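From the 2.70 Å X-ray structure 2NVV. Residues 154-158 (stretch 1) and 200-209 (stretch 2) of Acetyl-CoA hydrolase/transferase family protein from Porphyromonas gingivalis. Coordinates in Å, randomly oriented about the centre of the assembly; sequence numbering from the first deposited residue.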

# COMPACT_ATOMS: atom_id res chain seq x y z
N ARG A 154 5.56 -33.34 -2.67
CA ARG A 154 6.84 -33.95 -3.01
C ARG A 154 7.81 -32.89 -3.51
O ARG A 154 7.41 -31.88 -4.09
CB ARG A 154 6.66 -35.06 -4.05
CG ARG A 154 5.72 -34.69 -5.17
CD ARG A 154 5.40 -35.89 -6.06
NE ARG A 154 4.57 -35.48 -7.19
CZ ARG A 154 3.30 -35.10 -7.08
NH1 ARG A 154 2.73 -35.07 -5.89
NH2 ARG A 154 2.62 -34.71 -8.15
N ILE A 155 9.10 -33.12 -3.26
CA ILE A 155 10.15 -32.18 -3.65
C ILE A 155 11.15 -32.77 -4.62
O ILE A 155 11.63 -33.88 -4.42
CB ILE A 155 10.91 -31.67 -2.42
CG1 ILE A 155 9.94 -30.97 -1.47
CG2 ILE A 155 12.04 -30.74 -2.85
CD1 ILE A 155 10.56 -30.57 -0.15
N ILE A 156 11.47 -32.02 -5.67
CA ILE A 156 12.45 -32.43 -6.66
C ILE A 156 13.65 -31.52 -6.51
O ILE A 156 13.58 -30.33 -6.82
CB ILE A 156 11.90 -32.30 -8.10
CG1 ILE A 156 10.73 -33.27 -8.31
CG2 ILE A 156 13.02 -32.57 -9.10
CD1 ILE A 156 10.09 -33.17 -9.69
N VAL A 157 14.75 -32.07 -6.02
CA VAL A 157 15.98 -31.29 -5.81
C VAL A 157 16.97 -31.35 -6.98
O VAL A 157 17.13 -32.37 -7.65
CB VAL A 157 16.71 -31.75 -4.54
CG1 VAL A 157 17.93 -30.88 -4.30
CG2 VAL A 157 15.75 -31.72 -3.35
N GLU A 158 17.64 -30.23 -7.19
CA GLU A 158 18.62 -30.07 -8.26
C GLU A 158 19.93 -29.62 -7.59
O GLU A 158 20.03 -28.48 -7.16
CB GLU A 158 18.10 -29.01 -9.22
CG GLU A 158 18.62 -29.08 -10.63
CD GLU A 158 17.80 -28.22 -11.58
OE1 GLU A 158 16.69 -28.64 -12.00
OE2 GLU A 158 18.26 -27.11 -11.90
N GLN A 200 14.66 -27.14 6.73
CA GLN A 200 14.48 -28.53 7.14
C GLN A 200 13.18 -29.14 6.62
O GLN A 200 12.10 -28.61 6.84
CB GLN A 200 14.49 -28.62 8.66
CG GLN A 200 14.29 -30.01 9.24
CD GLN A 200 15.52 -30.87 9.14
OE1 GLN A 200 15.75 -31.54 8.14
NE2 GLN A 200 16.34 -30.86 10.19
N VAL A 201 13.30 -30.27 5.92
CA VAL A 201 12.13 -30.96 5.39
C VAL A 201 12.23 -32.44 5.70
O VAL A 201 13.27 -32.91 6.14
CB VAL A 201 12.02 -30.82 3.86
CG1 VAL A 201 12.11 -29.37 3.46
CG2 VAL A 201 13.10 -31.65 3.18
N ASP A 202 11.14 -33.17 5.48
CA ASP A 202 11.13 -34.61 5.71
C ASP A 202 11.77 -35.20 4.47
O ASP A 202 11.22 -35.08 3.37
CB ASP A 202 9.69 -35.14 5.85
CG ASP A 202 9.64 -36.63 6.17
OD1 ASP A 202 10.58 -37.38 5.80
OD2 ASP A 202 8.65 -37.08 6.77
N PRO A 203 12.93 -35.85 4.62
CA PRO A 203 13.62 -36.44 3.46
C PRO A 203 12.73 -37.36 2.63
O PRO A 203 13.00 -37.60 1.45
CB PRO A 203 14.81 -37.16 4.10
CG PRO A 203 14.32 -37.47 5.48
CD PRO A 203 13.60 -36.22 5.88
N ALA A 204 11.66 -37.87 3.23
CA ALA A 204 10.73 -38.75 2.55
C ALA A 204 10.00 -38.02 1.41
O ALA A 204 9.50 -38.65 0.47
CB ALA A 204 9.72 -39.30 3.54
N LYS A 205 9.94 -36.69 1.51
CA LYS A 205 9.28 -35.88 0.49
C LYS A 205 10.14 -35.67 -0.75
O LYS A 205 9.62 -35.27 -1.79
CB LYS A 205 8.91 -34.51 1.06
CG LYS A 205 7.97 -34.56 2.22
CD LYS A 205 7.65 -33.16 2.74
CE LYS A 205 6.91 -32.33 1.70
NZ LYS A 205 6.55 -30.98 2.23
N ILE A 206 11.45 -35.92 -0.63
CA ILE A 206 12.37 -35.75 -1.76
C ILE A 206 12.23 -36.94 -2.72
O ILE A 206 12.79 -38.01 -2.47
CB ILE A 206 13.84 -35.69 -1.31
CG1 ILE A 206 14.00 -34.80 -0.07
CG2 ILE A 206 14.70 -35.16 -2.43
CD1 ILE A 206 13.62 -33.37 -0.28
N VAL A 207 11.50 -36.77 -3.81
CA VAL A 207 11.33 -37.87 -4.75
C VAL A 207 12.59 -38.13 -5.56
O VAL A 207 12.70 -39.15 -6.24
CB VAL A 207 10.16 -37.61 -5.71
CG1 VAL A 207 8.87 -37.55 -4.92
CG2 VAL A 207 10.39 -36.31 -6.48
N GLY A 208 13.55 -37.21 -5.49
CA GLY A 208 14.79 -37.38 -6.23
C GLY A 208 15.72 -36.18 -6.25
O GLY A 208 15.30 -35.04 -6.07
N VAL A 209 17.01 -36.46 -6.47
CA VAL A 209 18.04 -35.43 -6.54
C VAL A 209 18.76 -35.51 -7.88
O VAL A 209 19.41 -36.51 -8.18
CB VAL A 209 19.10 -35.58 -5.42
CG1 VAL A 209 20.14 -34.48 -5.56
CG2 VAL A 209 18.43 -35.50 -4.05

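Three backbone hydrogen bonds join these stretches as neighbouring parallel strands. The shortest and straightest runs from Ile 155 N to Lys 205 O, at 2.7 Å and 169°. Ile 155 then uses its other polar backbone atom, accepting at O from Val 207 N at 3.0 Å; the angle of 138° makes this bond more bent. Two residues further along stretch 1, Val 157 N donates to Gly 208 O, also at 3.0 Å. Because the bonds come from the main chain, they leave the side chains free to pack. Weaker CA-H...O contacts accompany them: Ile 206 CA to Ile 155 O at 3.3 Å and, past the last hydrogen bond, Val 209 CA to Val 157 O at 3.4 Å.

Lys 205 reaches its bonding position at the end of a short 3-10 turn. Asp 202 steadies that turn: its OD1 accepts from Ala 204 N at 2.8 Å, and its O from Lys 205 N at 2.8 Å.

Ile 155, Val 157, Ile 206 and Val 209 share one face of the sheet. Their branched, apolar side chains favour extended backbone and fill buried space without leaving polar groups unsatisfied. Ile 206 bridges both partners: its CD1 lies 3.8 Å from Ile 155 CB, and its CG2 3.7 Å from Val 157 CG2. The long side chain of Ile 155 extends the packing to the loop, where its CD1 meets Val 201 CG1 at 4.1 Å.

Ile 156 points to the opposite face, as a CB on Gly 208 would. There Ile 156 CG1 packs against Val 207 CG2 at 3.6 Å. Val 207 also touches Arg 154, with CG1 3.4 Å from Arg 154 CB; the arginine's aliphatic base thus joins the contact while its end leads away to hydrogen bonds elsewhere in the structure. Altogether, the pairing buries 480 Å², summed over both stretches.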